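Local coordinates for protein alanine racemase, biosynthetic (Pseudomonas aeruginosa PAO1, PDB 6A2F) that belongs to the fold-type III family of pyridoxal phosphate-dependent enzymes, with an N-terminal TIM-barrel-type domain and a C-terminal beta domain, at residues 118-123 / 149-154. Residues are numbered along the deposited sequence; the frame is centred on the assembly and turned at random.
Sequences LNVWLK and PGVREL
Two neighbouring parallel strands of the TIM-barrel-type domain, 118-123 and 151-157, pair as the two strands of a beta-alpha-beta unit whose connection carries helix 135-145. Three backbone bonds set the pairing. L118 N donates to G150 O at 3.1 Å. R152 N gives a nearly straight bond to L118 O, 2.8 Å long. V120 N reaches E153 O at 2.7 Å, almost along the C=O axis. L118 bridges to V151 but V120 to L154, so the register slips by one residue: a beta bulge, placed where the second strand turns a corner at R152.

On one side of the sheet the contact is polar. N119 has CG anti to its carbonyl carbon (chi1 -59°), which swings the amide alongside R152 and E153. Its OD1 receives R152 NH2 on an in-plane lone pair at 2.9 Å, meeting the edge of a guanidinium turned 61° from the amide; the arginine reaches there on a chain extended from CG to NE. The E153 carboxylate stacks on the same amide, their planes 20° apart. E153 OE1 forms a salt bridge with R75, and N119 ND2 hydrogen-bonds to D97 OD1, so both ends of the amide are held and its rotation is probably fixed.

The side carrying V120, V151 and L154 is apolar. V120 splits its two methyls: CG2, crossing V151, lies 3.9 Å from V151 CG2, while CG1 runs beside L154, 4.0 Å from L154 CD1. That leucine methyl also meets L122.

Helix 135-145 packs on this apolar side, L138 and L145 touching L122 and H142 touching L154, while strand 98-100 pairs with the other edge of 118-123.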
loop_
_atom_site.group_PDB
_atom_site.type_symbol
_atom_site.label_atom_id
_atom_site.label_comp_id
_atom_site.label_asym_id
_atom_site.label_seq_id
_atom_site.Cartn_x
_atom_site.Cartn_y
_atom_site.Cartn_z
ATOM N N LEU A 118 2.203 34.590 -9.797
ATOM C CA LEU A 118 2.746 33.236 -9.818
ATOM C C LEU A 118 2.713 32.657 -11.232
ATOM O O LEU A 118 1.952 33.127 -12.087
ATOM C CB LEU A 118 1.964 32.339 -8.849
ATOM C CG LEU A 118 1.982 32.676 -7.351
ATOM C CD1 LEU A 118 0.858 31.939 -6.648
ATOM C CD2 LEU A 118 3.320 32.352 -6.701
ATOM N N ASN A 119 3.547 31.650 -11.482
ATOM C CA ASN A 119 3.502 30.944 -12.758
ATOM C C ASN A 119 2.244 30.084 -12.798
ATOM O O ASN A 119 1.950 29.349 -11.850
ATOM C CB ASN A 119 4.751 30.089 -12.979
ATOM C CG ASN A 119 6.029 30.903 -12.962
ATOM O OD1 ASN A 119 6.054 32.069 -13.356
ATOM N ND2 ASN A 119 7.104 30.282 -12.506
ATOM N N VAL A 120 1.498 30.215 -13.892
ATOM C CA VAL A 120 0.238 29.514 -14.081
ATOM C C VAL A 120 0.351 28.598 -15.298
ATOM O O VAL A 120 0.718 29.044 -16.390
ATOM C CB VAL A 120 -0.938 30.505 -14.260
ATOM C CG1 VAL A 120 -2.225 29.766 -14.596
ATOM C CG2 VAL A 120 -1.130 31.353 -13.008
ATOM N N TRP A 121 0.058 27.317 -15.090
ATOM C CA TRP A 121 0.023 26.327 -16.161
ATOM C C TRP A 121 -1.429 25.940 -16.411
ATOM O O TRP A 121 -2.095 25.386 -15.530
ATOM C CB TRP A 121 0.826 25.080 -15.775
ATOM C CG TRP A 121 2.296 25.321 -15.552
ATOM C CD1 TRP A 121 2.874 25.961 -14.490
ATOM C CD2 TRP A 121 3.374 24.908 -16.406
ATOM N NE1 TRP A 121 4.242 25.980 -14.633
ATOM C CE2 TRP A 121 4.577 25.336 -15.796
ATOM C CE3 TRP A 121 3.441 24.219 -17.627
ATOM C CZ2 TRP A 121 5.836 25.104 -16.372
ATOM C CZ3 TRP A 121 4.697 23.988 -18.200
ATOM C CH2 TRP A 121 5.874 24.424 -17.567
ATOM N N LEU A 122 -1.922 26.258 -17.604
ATOM C CA LEU A 122 -3.272 25.896 -18.005
ATOM C C LEU A 122 -3.247 24.475 -18.527
ATOM O O LEU A 122 -2.435 24.142 -19.395
ATOM C CB LEU A 122 -3.798 26.844 -19.093
ATOM C CG LEU A 122 -4.181 28.276 -18.723
ATOM C CD1 LEU A 122 -4.488 29.083 -19.974
ATOM C CD2 LEU A 122 -5.375 28.289 -17.779
ATOM N N LYS A 123 -4.131 23.639 -17.996
ATOM C CA LYS A 123 -4.151 22.235 -18.374
ATOM C C LYS A 123 -5.160 21.938 -19.464
ATOM O O LYS A 123 -6.361 22.146 -19.298
ATOM C CB LYS A 123 -4.389 21.328 -17.164
ATOM C CG LYS A 123 -4.244 19.844 -17.491
ATOM C CD LYS A 123 -4.305 18.966 -16.257
ATOM C CE LYS A 123 -3.073 19.139 -15.385
ATOM N NZ LYS A 123 -3.156 18.262 -14.187
ATOM N N PRO A 149 -2.825 40.525 -13.535
ATOM C CA PRO A 149 -1.780 40.959 -12.600
ATOM C C PRO A 149 -1.242 39.870 -11.660
ATOM O O PRO A 149 -0.125 40.000 -11.153
ATOM C CB PRO A 149 -2.471 42.059 -11.787
ATOM C CG PRO A 149 -3.934 41.804 -11.949
ATOM C CD PRO A 149 -4.072 41.290 -13.346
ATOM N N GLY A 150 -2.030 38.825 -11.419
ATOM C CA GLY A 150 -1.609 37.716 -10.565
ATOM C C GLY A 150 -0.899 36.598 -11.315
ATOM O O GLY A 150 -0.530 35.585 -10.724
ATOM N N VAL A 151 -0.710 36.772 -12.612
ATOM C CA VAL A 151 -0.054 35.756 -13.413
ATOM C C VAL A 151 1.322 36.220 -13.846
ATOM O O VAL A 151 1.471 37.295 -14.403
ATOM C CB VAL A 151 -0.865 35.422 -14.677
ATOM C CG1 VAL A 151 -0.104 34.445 -15.549
ATOM C CG2 VAL A 151 -2.236 34.880 -14.320
ATOM N N ARG A 152 2.338 35.420 -13.564
ATOM C CA ARG A 152 3.671 35.786 -13.979
ATOM C C ARG A 152 3.982 35.089 -15.296
ATOM O O ARG A 152 4.232 35.724 -16.303
ATOM C CB ARG A 152 4.666 35.370 -12.903
ATOM C CG ARG A 152 6.111 35.675 -13.223
ATOM C CD ARG A 152 7.014 35.093 -12.155
ATOM N NE ARG A 152 8.419 35.290 -12.471
ATOM C CZ ARG A 152 9.118 34.502 -13.273
ATOM N NH1 ARG A 152 10.388 34.761 -13.507
ATOM N NH2 ARG A 152 8.543 33.460 -13.844
ATOM N N GLU A 153 3.844 33.779 -15.311
ATOM C CA GLU A 153 4.095 33.010 -16.506
ATOM C C GLU A 153 2.808 32.341 -16.875
ATOM O O GLU A 153 2.143 31.789 -16.018
ATOM C CB GLU A 153 5.104 31.897 -16.234
ATOM C CG GLU A 153 6.532 32.128 -16.681
ATOM C CD GLU A 153 7.407 30.913 -16.431
ATOM O OE1 GLU A 153 6.874 29.868 -16.045
ATOM O OE2 GLU A 153 8.629 30.989 -16.614
ATOM N N LEU A 154 2.411 32.442 -18.131
ATOM C CA LEU A 154 1.236 31.690 -18.553
ATOM C C LEU A 154 1.713 30.548 -19.448
ATOM O O LEU A 154 2.383 30.775 -20.456
ATOM C CB LEU A 154 0.200 32.579 -19.249
ATOM C CG LEU A 154 -1.184 31.945 -19.464
ATOM C CD1 LEU A 154 -1.793 31.425 -18.164
ATOM C CD2 LEU A 154 -2.138 32.918 -20.148
#